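Local coordinates for protein ten1 (PDB 3KF6) that partners stn1 in a telomere complex resembling Rpa2-Rpa3, is required for telomere maintenance and binds single-stranded telomeric DNA, at residues G36-I41 with C49-V54. Numbering follows the deposited sequence.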
loop_
_atom_site.group_PDB
_atom_site.type_symbol
_atom_site.label_atom_id
_atom_site.label_comp_id
_atom_site.label_asym_id
_atom_site.label_seq_id
_atom_site.Cartn_x
_atom_site.Cartn_y
_atom_site.Cartn_z
ATOM N N GLY B 36 19.404 -9.108 17.082
ATOM C CA GLY B 36 18.340 -9.374 16.134
ATOM C C GLY B 36 17.016 -8.739 16.511
ATOM O O GLY B 36 15.996 -8.990 15.870
ATOM N N ILE B 37 17.030 -7.912 17.551
ATOM C CA ILE B 37 15.816 -7.250 18.007
ATOM C C ILE B 37 15.897 -5.737 17.857
ATOM O O ILE B 37 16.788 -5.090 18.402
ATOM C CB ILE B 37 15.514 -7.599 19.483
ATOM C CG1 ILE B 37 15.073 -9.064 19.590
ATOM C CG2 ILE B 37 14.443 -6.674 20.041
ATOM C CD1 ILE B 37 13.875 -9.415 18.724
ATOM N N LEU B 38 14.948 -5.190 17.111
ATOM C CA LEU B 38 14.870 -3.759 16.878
ATOM C C LEU B 38 13.724 -3.232 17.736
ATOM O O LEU B 38 12.588 -3.685 17.605
ATOM C CB LEU B 38 14.576 -3.500 15.400
ATOM C CG LEU B 38 14.886 -2.141 14.774
ATOM C CD1 LEU B 38 14.189 -2.079 13.420
ATOM C CD2 LEU B 38 14.418 -1.008 15.671
ATOM N N ARG B 39 14.020 -2.288 18.623
ATOM C CA ARG B 39 12.983 -1.724 19.473
ATOM C C ARG B 39 12.565 -0.378 18.895
ATOM O O ARG B 39 13.387 0.525 18.754
ATOM C CB ARG B 39 13.501 -1.554 20.907
ATOM C CG ARG B 39 12.457 -1.031 21.887
ATOM C CD ARG B 39 12.904 -1.233 23.332
ATOM N NE ARG B 39 11.910 -0.761 24.293
ATOM C CZ ARG B 39 11.733 0.513 24.628
ATOM N NH1 ARG B 39 12.488 1.455 24.082
ATOM N NH2 ARG B 39 10.799 0.846 25.512
ATOM N N LEU B 40 11.287 -0.262 18.540
ATOM C CA LEU B 40 10.764 0.976 17.975
ATOM C C LEU B 40 9.768 1.621 18.918
ATOM O O LEU B 40 9.014 0.935 19.608
ATOM C CB LEU B 40 10.070 0.715 16.640
ATOM C CG LEU B 40 10.920 0.230 15.473
ATOM C CD1 LEU B 40 10.036 0.109 14.240
ATOM C CD2 LEU B 40 12.049 1.208 15.206
ATOM N N ILE B 41 9.761 2.947 18.940
ATOM C CA ILE B 41 8.845 3.667 19.804
ATOM C C ILE B 41 8.125 4.764 19.040
ATOM O O ILE B 41 8.549 5.181 17.963
ATOM C CB ILE B 41 9.582 4.332 20.990
ATOM C CG1 ILE B 41 10.563 5.383 20.466
ATOM C CG2 ILE B 41 10.323 3.276 21.806
ATOM C CD1 ILE B 41 11.274 6.161 21.557
ATOM N N CYS B 49 10.638 -5.525 17.460
ATOM C CA CYS B 49 10.599 -6.049 16.104
ATOM C C CYS B 49 11.755 -6.995 15.819
ATOM O O CYS B 49 12.918 -6.637 15.992
ATOM C CB CYS B 49 10.628 -4.896 15.099
ATOM S SG CYS B 49 9.235 -3.741 15.257
ATOM N N ASP B 50 11.421 -8.203 15.380
ATOM C CA ASP B 50 12.421 -9.211 15.053
ATOM C C ASP B 50 12.845 -9.010 13.604
ATOM O O ASP B 50 12.058 -9.226 12.687
ATOM C CB ASP B 50 11.828 -10.610 15.224
ATOM C CG ASP B 50 12.839 -11.715 14.951
ATOM O OD1 ASP B 50 13.648 -11.574 14.008
ATOM O OD2 ASP B 50 12.811 -12.733 15.673
ATOM N N VAL B 51 14.092 -8.600 13.397
ATOM C CA VAL B 51 14.598 -8.359 12.051
ATOM C C VAL B 51 15.716 -9.324 11.682
ATOM O O VAL B 51 16.466 -9.082 10.736
ATOM C CB VAL B 51 15.133 -6.916 11.906
ATOM C CG1 VAL B 51 13.988 -5.921 12.043
ATOM C CG2 VAL B 51 16.199 -6.648 12.968
ATOM N N THR B 52 15.812 -10.420 12.428
ATOM C CA THR B 52 16.837 -11.431 12.199
ATOM C C THR B 52 16.912 -11.927 10.754
ATOM O O THR B 52 18.004 -12.126 10.224
ATOM C CB THR B 52 16.623 -12.649 13.122
ATOM O OG1 THR B 52 16.631 -12.221 14.489
ATOM C CG2 THR B 52 17.730 -13.675 12.917
ATOM N N VAL B 53 15.764 -12.127 10.116
ATOM C CA VAL B 53 15.748 -12.617 8.742
ATOM C C VAL B 53 15.855 -11.504 7.703
ATOM O O VAL B 53 16.133 -11.763 6.532
ATOM C CB VAL B 53 14.463 -13.419 8.433
ATOM C CG1 VAL B 53 14.345 -14.610 9.379
ATOM C CG2 VAL B 53 13.236 -12.523 8.531
ATOM N N VAL B 54 15.641 -10.262 8.125
ATOM C CA VAL B 54 15.701 -9.137 7.199
ATOM C C VAL B 54 16.711 -8.073 7.638
ATOM O O VAL B 54 16.381 -6.894 7.767
ATOM C CB VAL B 54 14.295 -8.504 7.027
ATOM C CG1 VAL B 54 13.804 -7.954 8.357
ATOM C CG2 VAL B 54 14.329 -7.419 5.958
#
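Leu-38 and Cys-49 form a hydrogen-bonded pair of an antiparallel hairpin in this OB fold: Leu-38 N gives to Cys-49 O at 2.7 Å, nearly straight at 172°, and Cys-49 N returns a bond to Leu-38 O. On the inner face the packing is close. Leu-38 has CG anti to its backbone N (chi1 -160°), which brings CD1 to 4.1 Å from Val-51 CG1, the two side chains lying obliquely, while Leu-40 CD1 reaches Cys-49 SG, also at 4.1 Å. Val-80 of the adjoining strand 77-85, and Leu-66 and Ile-68 of strand 65-74, continue this apolar layer. The other face is looser and more open: Ile-37 CD1 merely rests against Asp-50 CA at 4.0 Å. Where the second strand ends, Val-51 N, inside an Asx turn begun by Asp-50, still bonds to Gly-36 O at 3.1 Å. Asp-50 OD1 takes both Thr-52 N, at 2.9 Å, and Thr-52 OG1, which comes from above the carboxylate plane, while OD2 salt-bridges Arg-73. An alanine here would probably leave Arg-73 without this charged mate and free the turn, Thr-52 losing its acceptor. Backbone bonds and apolar contacts thus join the strands, whereas one carboxylate ties the strand's exit to strand 65-74, beyond strand 77-85.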